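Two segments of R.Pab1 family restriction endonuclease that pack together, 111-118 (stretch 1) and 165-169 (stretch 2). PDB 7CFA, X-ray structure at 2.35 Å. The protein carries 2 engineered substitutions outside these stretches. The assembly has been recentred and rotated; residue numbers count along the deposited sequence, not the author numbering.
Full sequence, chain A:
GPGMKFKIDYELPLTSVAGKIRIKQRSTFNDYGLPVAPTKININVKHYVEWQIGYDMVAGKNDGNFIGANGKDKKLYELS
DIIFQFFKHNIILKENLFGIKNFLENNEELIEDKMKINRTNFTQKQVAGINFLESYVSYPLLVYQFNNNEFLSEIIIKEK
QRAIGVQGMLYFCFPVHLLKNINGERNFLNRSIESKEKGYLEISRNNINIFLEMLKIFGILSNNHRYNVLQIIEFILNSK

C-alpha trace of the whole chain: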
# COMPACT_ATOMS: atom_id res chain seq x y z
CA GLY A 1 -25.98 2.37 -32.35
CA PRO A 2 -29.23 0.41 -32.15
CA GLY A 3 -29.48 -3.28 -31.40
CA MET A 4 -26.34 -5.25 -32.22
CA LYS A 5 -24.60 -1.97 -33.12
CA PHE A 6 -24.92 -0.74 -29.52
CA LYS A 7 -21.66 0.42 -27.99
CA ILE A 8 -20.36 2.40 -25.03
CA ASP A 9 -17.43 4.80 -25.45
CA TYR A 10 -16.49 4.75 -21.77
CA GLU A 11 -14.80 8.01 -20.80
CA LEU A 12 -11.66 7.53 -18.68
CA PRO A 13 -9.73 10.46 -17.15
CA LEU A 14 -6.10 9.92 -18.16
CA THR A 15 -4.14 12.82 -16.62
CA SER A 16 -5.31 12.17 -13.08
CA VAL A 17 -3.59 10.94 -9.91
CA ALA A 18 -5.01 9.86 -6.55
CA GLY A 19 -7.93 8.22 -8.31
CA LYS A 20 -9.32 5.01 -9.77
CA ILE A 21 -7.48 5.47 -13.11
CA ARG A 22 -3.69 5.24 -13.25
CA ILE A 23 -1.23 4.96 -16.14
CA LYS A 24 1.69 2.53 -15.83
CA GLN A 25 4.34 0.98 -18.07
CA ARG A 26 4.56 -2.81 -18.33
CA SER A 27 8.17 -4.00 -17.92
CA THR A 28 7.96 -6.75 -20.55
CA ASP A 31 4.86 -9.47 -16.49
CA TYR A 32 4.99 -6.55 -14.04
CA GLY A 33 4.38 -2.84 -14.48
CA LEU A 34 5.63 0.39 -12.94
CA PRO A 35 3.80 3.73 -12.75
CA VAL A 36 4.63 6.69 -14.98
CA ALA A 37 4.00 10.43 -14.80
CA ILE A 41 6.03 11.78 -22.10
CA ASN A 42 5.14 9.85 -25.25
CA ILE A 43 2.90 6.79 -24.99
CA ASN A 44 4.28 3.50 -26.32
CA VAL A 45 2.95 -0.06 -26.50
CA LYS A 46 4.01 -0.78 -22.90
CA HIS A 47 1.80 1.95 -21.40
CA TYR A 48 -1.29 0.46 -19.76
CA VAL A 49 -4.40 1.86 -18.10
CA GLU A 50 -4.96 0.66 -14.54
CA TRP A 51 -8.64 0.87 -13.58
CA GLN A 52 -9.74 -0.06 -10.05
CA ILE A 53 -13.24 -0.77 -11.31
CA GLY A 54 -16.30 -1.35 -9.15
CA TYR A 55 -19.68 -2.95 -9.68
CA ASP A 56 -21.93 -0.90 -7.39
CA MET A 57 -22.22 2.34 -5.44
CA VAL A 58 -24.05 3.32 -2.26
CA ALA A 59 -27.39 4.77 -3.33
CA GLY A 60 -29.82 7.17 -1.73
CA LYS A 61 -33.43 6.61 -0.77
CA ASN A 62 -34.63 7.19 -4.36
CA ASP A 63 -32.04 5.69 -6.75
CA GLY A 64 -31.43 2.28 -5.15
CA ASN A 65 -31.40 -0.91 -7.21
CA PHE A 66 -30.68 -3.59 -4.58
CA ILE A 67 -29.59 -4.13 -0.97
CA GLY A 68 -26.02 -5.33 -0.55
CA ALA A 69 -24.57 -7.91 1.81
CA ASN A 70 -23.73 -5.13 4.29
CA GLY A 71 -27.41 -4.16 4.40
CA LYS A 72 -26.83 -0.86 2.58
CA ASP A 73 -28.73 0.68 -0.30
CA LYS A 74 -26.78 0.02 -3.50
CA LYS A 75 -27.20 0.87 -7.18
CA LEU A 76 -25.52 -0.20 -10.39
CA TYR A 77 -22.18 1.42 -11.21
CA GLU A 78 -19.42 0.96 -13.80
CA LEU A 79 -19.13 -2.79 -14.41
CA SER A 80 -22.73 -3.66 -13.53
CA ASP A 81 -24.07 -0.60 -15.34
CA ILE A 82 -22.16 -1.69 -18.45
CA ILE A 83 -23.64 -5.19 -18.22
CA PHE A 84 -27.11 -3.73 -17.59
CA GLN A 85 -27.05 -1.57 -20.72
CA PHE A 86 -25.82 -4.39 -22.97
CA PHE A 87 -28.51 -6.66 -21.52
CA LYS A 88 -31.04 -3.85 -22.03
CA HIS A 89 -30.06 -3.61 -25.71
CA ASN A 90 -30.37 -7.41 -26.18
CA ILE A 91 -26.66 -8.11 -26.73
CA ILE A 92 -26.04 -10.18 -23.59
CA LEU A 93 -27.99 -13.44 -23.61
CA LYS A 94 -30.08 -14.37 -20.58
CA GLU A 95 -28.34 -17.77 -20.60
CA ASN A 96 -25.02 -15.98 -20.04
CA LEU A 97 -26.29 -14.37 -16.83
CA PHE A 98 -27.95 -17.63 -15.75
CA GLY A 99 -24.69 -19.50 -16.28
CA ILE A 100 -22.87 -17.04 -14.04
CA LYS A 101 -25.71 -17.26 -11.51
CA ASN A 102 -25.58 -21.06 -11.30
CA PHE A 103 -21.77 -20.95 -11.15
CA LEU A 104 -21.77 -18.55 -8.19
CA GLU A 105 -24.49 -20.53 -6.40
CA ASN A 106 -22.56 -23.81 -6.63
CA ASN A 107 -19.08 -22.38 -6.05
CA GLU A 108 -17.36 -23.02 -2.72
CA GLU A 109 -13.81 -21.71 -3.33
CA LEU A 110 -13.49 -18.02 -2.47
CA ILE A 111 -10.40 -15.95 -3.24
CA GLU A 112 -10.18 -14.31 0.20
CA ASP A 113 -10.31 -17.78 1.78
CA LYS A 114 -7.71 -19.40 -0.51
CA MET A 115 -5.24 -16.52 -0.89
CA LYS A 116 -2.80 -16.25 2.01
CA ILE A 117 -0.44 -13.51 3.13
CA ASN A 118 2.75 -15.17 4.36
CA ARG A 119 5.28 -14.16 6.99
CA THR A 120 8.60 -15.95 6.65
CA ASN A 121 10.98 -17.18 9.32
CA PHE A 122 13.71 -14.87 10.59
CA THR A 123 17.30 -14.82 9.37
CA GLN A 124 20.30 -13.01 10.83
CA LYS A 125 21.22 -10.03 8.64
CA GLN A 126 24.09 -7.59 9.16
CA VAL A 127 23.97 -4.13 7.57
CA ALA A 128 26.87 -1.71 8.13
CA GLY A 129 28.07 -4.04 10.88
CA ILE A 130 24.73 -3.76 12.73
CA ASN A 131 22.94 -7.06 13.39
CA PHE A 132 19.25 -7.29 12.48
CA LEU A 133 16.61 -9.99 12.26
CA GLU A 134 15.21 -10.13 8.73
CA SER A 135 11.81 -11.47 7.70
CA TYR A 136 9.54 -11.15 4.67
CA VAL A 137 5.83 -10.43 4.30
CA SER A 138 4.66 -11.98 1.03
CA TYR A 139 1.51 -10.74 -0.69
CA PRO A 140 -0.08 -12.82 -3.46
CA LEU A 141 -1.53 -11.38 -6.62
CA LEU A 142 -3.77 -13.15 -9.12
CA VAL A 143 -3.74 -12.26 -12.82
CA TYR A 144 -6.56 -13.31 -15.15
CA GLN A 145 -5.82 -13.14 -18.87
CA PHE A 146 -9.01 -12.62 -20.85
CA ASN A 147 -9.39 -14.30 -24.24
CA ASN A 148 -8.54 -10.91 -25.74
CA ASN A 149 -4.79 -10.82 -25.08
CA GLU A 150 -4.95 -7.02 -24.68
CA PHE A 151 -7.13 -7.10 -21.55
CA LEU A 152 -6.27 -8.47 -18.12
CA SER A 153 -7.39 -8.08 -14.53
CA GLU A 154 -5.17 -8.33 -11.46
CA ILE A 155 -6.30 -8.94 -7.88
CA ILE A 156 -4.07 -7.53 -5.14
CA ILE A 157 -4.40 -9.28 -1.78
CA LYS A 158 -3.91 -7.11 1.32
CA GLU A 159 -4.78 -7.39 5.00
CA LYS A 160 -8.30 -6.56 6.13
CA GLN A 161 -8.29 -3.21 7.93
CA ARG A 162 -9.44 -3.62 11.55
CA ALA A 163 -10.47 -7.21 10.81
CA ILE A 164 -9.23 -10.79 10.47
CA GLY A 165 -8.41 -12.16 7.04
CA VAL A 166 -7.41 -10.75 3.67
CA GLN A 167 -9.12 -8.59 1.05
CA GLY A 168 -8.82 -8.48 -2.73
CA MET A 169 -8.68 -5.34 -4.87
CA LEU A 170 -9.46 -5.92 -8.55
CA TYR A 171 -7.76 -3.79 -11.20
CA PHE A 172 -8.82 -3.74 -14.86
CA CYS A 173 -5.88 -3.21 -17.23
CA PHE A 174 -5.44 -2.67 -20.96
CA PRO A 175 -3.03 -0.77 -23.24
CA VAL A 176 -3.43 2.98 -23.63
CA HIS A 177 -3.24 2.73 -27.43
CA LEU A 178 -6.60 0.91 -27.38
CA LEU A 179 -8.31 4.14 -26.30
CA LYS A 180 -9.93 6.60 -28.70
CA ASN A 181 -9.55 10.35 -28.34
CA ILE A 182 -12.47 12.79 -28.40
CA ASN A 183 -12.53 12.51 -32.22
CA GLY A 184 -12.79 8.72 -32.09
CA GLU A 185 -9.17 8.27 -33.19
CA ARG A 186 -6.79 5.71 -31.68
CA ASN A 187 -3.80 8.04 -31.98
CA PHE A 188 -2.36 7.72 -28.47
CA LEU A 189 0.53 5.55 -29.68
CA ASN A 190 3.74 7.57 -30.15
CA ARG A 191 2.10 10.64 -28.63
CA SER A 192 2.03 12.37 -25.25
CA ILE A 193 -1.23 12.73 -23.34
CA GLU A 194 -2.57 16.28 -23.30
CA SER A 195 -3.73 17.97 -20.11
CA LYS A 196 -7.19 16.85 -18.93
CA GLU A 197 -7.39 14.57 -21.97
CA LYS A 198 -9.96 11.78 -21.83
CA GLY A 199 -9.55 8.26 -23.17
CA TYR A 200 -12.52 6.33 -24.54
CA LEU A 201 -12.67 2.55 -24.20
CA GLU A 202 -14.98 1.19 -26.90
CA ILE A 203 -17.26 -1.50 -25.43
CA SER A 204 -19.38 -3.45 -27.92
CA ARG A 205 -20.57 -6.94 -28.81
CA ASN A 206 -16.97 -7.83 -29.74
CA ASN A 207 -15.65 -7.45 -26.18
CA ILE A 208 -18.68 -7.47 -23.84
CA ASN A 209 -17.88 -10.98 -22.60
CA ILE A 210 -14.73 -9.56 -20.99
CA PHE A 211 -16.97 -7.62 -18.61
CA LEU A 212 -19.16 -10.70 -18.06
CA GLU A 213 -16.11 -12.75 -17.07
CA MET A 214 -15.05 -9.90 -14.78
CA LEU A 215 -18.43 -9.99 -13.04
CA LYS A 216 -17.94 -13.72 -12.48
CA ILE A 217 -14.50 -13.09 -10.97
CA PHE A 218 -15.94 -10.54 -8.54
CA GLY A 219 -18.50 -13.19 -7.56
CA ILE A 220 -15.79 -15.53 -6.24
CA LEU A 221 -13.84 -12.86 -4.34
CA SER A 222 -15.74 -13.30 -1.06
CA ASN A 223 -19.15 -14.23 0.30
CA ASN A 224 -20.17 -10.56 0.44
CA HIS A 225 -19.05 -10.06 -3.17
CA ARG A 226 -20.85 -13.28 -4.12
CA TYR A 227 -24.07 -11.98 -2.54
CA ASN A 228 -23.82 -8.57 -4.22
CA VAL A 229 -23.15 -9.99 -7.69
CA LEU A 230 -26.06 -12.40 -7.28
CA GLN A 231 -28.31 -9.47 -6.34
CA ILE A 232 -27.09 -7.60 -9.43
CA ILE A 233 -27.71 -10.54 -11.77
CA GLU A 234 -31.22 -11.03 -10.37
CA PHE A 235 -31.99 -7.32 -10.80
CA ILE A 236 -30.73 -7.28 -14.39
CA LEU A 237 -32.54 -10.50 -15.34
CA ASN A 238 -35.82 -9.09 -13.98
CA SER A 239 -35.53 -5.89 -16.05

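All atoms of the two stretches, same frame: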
# COMPACT_ATOMS: atom_id res chain seq x y z
N ILE A 111 -11.76 -16.45 -3.12
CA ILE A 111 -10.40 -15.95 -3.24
C ILE A 111 -9.85 -15.52 -1.87
O ILE A 111 -8.72 -15.85 -1.51
CB ILE A 111 -10.34 -14.80 -4.26
CG1 ILE A 111 -10.54 -15.35 -5.67
CG2 ILE A 111 -9.04 -14.02 -4.14
CD1 ILE A 111 -10.53 -14.29 -6.75
N GLU A 112 -10.65 -14.78 -1.10
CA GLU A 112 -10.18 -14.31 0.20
C GLU A 112 -10.02 -15.43 1.21
O GLU A 112 -9.41 -15.21 2.26
CB GLU A 112 -11.13 -13.24 0.74
CG GLU A 112 -11.09 -11.94 -0.07
CD GLU A 112 -12.04 -10.88 0.46
OE1 GLU A 112 -12.71 -11.13 1.48
OE2 GLU A 112 -12.10 -9.79 -0.16
N ASP A 113 -10.54 -16.63 0.93
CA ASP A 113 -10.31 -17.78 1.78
C ASP A 113 -9.13 -18.63 1.32
O ASP A 113 -8.51 -19.30 2.15
CB ASP A 113 -11.57 -18.66 1.86
CG ASP A 113 -12.72 -17.96 2.55
OD1 ASP A 113 -12.47 -17.17 3.48
OD2 ASP A 113 -13.88 -18.19 2.15
N LYS A 114 -8.81 -18.61 0.03
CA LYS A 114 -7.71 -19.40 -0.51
C LYS A 114 -6.40 -18.63 -0.62
O LYS A 114 -5.33 -19.24 -0.59
CB LYS A 114 -8.07 -19.95 -1.90
CG LYS A 114 -9.32 -20.81 -1.92
CD LYS A 114 -9.20 -22.00 -0.97
CE LYS A 114 -10.46 -22.85 -0.98
NZ LYS A 114 -10.37 -24.01 -0.05
N MET A 115 -6.45 -17.31 -0.77
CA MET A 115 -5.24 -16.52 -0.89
C MET A 115 -4.71 -16.17 0.49
O MET A 115 -5.46 -15.70 1.36
CB MET A 115 -5.50 -15.25 -1.71
CG MET A 115 -5.85 -15.53 -3.17
SD MET A 115 -4.56 -16.46 -4.05
CE MET A 115 -5.32 -18.08 -4.17
N LYS A 116 -3.42 -16.40 0.71
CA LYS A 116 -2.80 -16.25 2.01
C LYS A 116 -1.65 -15.26 1.94
O LYS A 116 -0.84 -15.30 1.01
CB LYS A 116 -2.29 -17.59 2.54
CG LYS A 116 -3.35 -18.68 2.65
CD LYS A 116 -4.42 -18.32 3.68
CE LYS A 116 -5.52 -19.37 3.72
NZ LYS A 116 -6.70 -18.93 4.52
N ILE A 117 -1.60 -14.36 2.92
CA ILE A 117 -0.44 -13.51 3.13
C ILE A 117 0.51 -14.24 4.07
O ILE A 117 0.10 -14.69 5.15
CB ILE A 117 -0.86 -12.14 3.71
CG1 ILE A 117 -1.72 -11.39 2.69
CG2 ILE A 117 0.36 -11.32 4.10
CD1 ILE A 117 -2.20 -10.03 3.16
N ASN A 118 1.76 -14.37 3.65
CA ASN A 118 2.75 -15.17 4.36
C ASN A 118 3.75 -14.29 5.08
O ASN A 118 4.17 -13.25 4.57
CB ASN A 118 3.50 -16.09 3.39
CG ASN A 118 2.62 -17.18 2.81
OD1 ASN A 118 1.77 -17.74 3.50
ND2 ASN A 118 2.83 -17.49 1.54
N GLY A 165 -8.35 -11.65 8.39
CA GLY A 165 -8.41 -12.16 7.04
C GLY A 165 -7.73 -11.25 6.04
O GLY A 165 -6.98 -10.34 6.39
N VAL A 166 -8.01 -11.51 4.76
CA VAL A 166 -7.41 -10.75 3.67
C VAL A 166 -8.52 -10.23 2.77
O VAL A 166 -9.65 -10.73 2.78
CB VAL A 166 -6.41 -11.59 2.85
CG1 VAL A 166 -5.28 -12.07 3.74
CG2 VAL A 166 -7.12 -12.77 2.20
N GLN A 167 -8.19 -9.21 1.99
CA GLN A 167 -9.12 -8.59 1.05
C GLN A 167 -8.46 -8.47 -0.31
O GLN A 167 -7.24 -8.29 -0.42
CB GLN A 167 -9.57 -7.20 1.53
CG GLN A 167 -8.42 -6.23 1.75
CD GLN A 167 -8.91 -4.83 2.08
OE1 GLN A 167 -9.97 -4.40 1.61
NE2 GLN A 167 -8.13 -4.10 2.88
N GLY A 168 -9.28 -8.57 -1.35
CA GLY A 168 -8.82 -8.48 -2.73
C GLY A 168 -9.30 -7.19 -3.37
O GLY A 168 -10.46 -6.80 -3.22
N MET A 169 -8.38 -6.53 -4.08
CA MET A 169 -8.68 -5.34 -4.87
C MET A 169 -8.46 -5.69 -6.34
O MET A 169 -7.36 -6.07 -6.73
CB MET A 169 -7.81 -4.16 -4.46
CG MET A 169 -8.28 -3.42 -3.22
SD MET A 169 -8.17 -4.41 -1.71
CE MET A 169 -6.40 -4.69 -1.62

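The polar part of this contact rests on one hydrogen bond, and it runs from side chain to backbone. Gly-168 N donates to Glu-112 OE2 at 3.3 Å, with an N-H...acceptor angle of 154°, a long bond but a reasonably directed one. Glu-112 sits in the last stretch of helix before the chain turns, where its CA-to-CB bond points toward the strand. Its rotamer is m for chi1 and t for chi2, so the side chain is extended, and chi3 near 2° holds the carboxylate almost in the plane of the extended chain, with OE2 at its far end, trans to CB. The result is a reach from the helix across Val-166 and Gln-167 to the amide of Gly-168. The rule is an economical one: a carboxylate can recognise a strand by its backbone NH, with no side chain required of the donor.

The same reach brings the carboxylate close to atoms it does not bond. Glu-112 CD lies 3.3 Å from Val-166 O, and Glu-112 OE1 is also 3.3 Å from Val-166 O. Two acceptors gain nothing from each other, so this proximity is a cost of the placement; OE1 finds its hydrogen bond elsewhere in the structure. Glu-112 OE2 also passes 3.4 Å from Gln-167 CA and 4.0 Å from Gln-167 CB. Gln-167 nevertheless points away overall, so the helix meets mainly the root of that residue.

The apolar part centres on Val-166, which has the largest area covered in either stretch and points toward its partners. Its two methyl groups have different nearest neighbours. Val-166 CG1 meets Ile-117 CD1 at 3.7 Å, a normal van der Waals distance between methyls. Ile-117 also points toward the strand, and its m, t rotamer extends CD1 to the meeting point. On the other branch, Val-166 CG2 lies 3.3 Å from Glu-112 O and 3.5 Å from Met-115 O, with Glu-112 CB at 4.3 Å. One beta-branched residue thus touches the helix and two residues of the loop that follows it, making a compact anchor for a contact that buries only 268 Å² in total.

The backbone of the first stretch is consistent with these positions. Met-115 N donates to Ile-111 O at 2.8 Å, closing the final helical turn, while Lys-114 N makes a weak bond of 3.2 Å to the same Ile-111 O. Met-115 then leaves helical phi/psi for -86/131, and the extended path carries the chain on to Ile-117. Lys-116 points away from the strand and turns back on its own segment instead, with Lys-116 NZ donating to Asp-113 O at 3.0 Å.

The two glycines of the second stretch differ in what they show. At Gly-165, phi/psi of 114/-166 would jam a CB against the preceding carbonyl oxygen, so the backbone itself calls for glycine. Gly-168 has ordinary strand angles, and an ideal CB there would stand 4.4 Å from both Ile-111 CG2 and Glu-112 OE2, which is no clash.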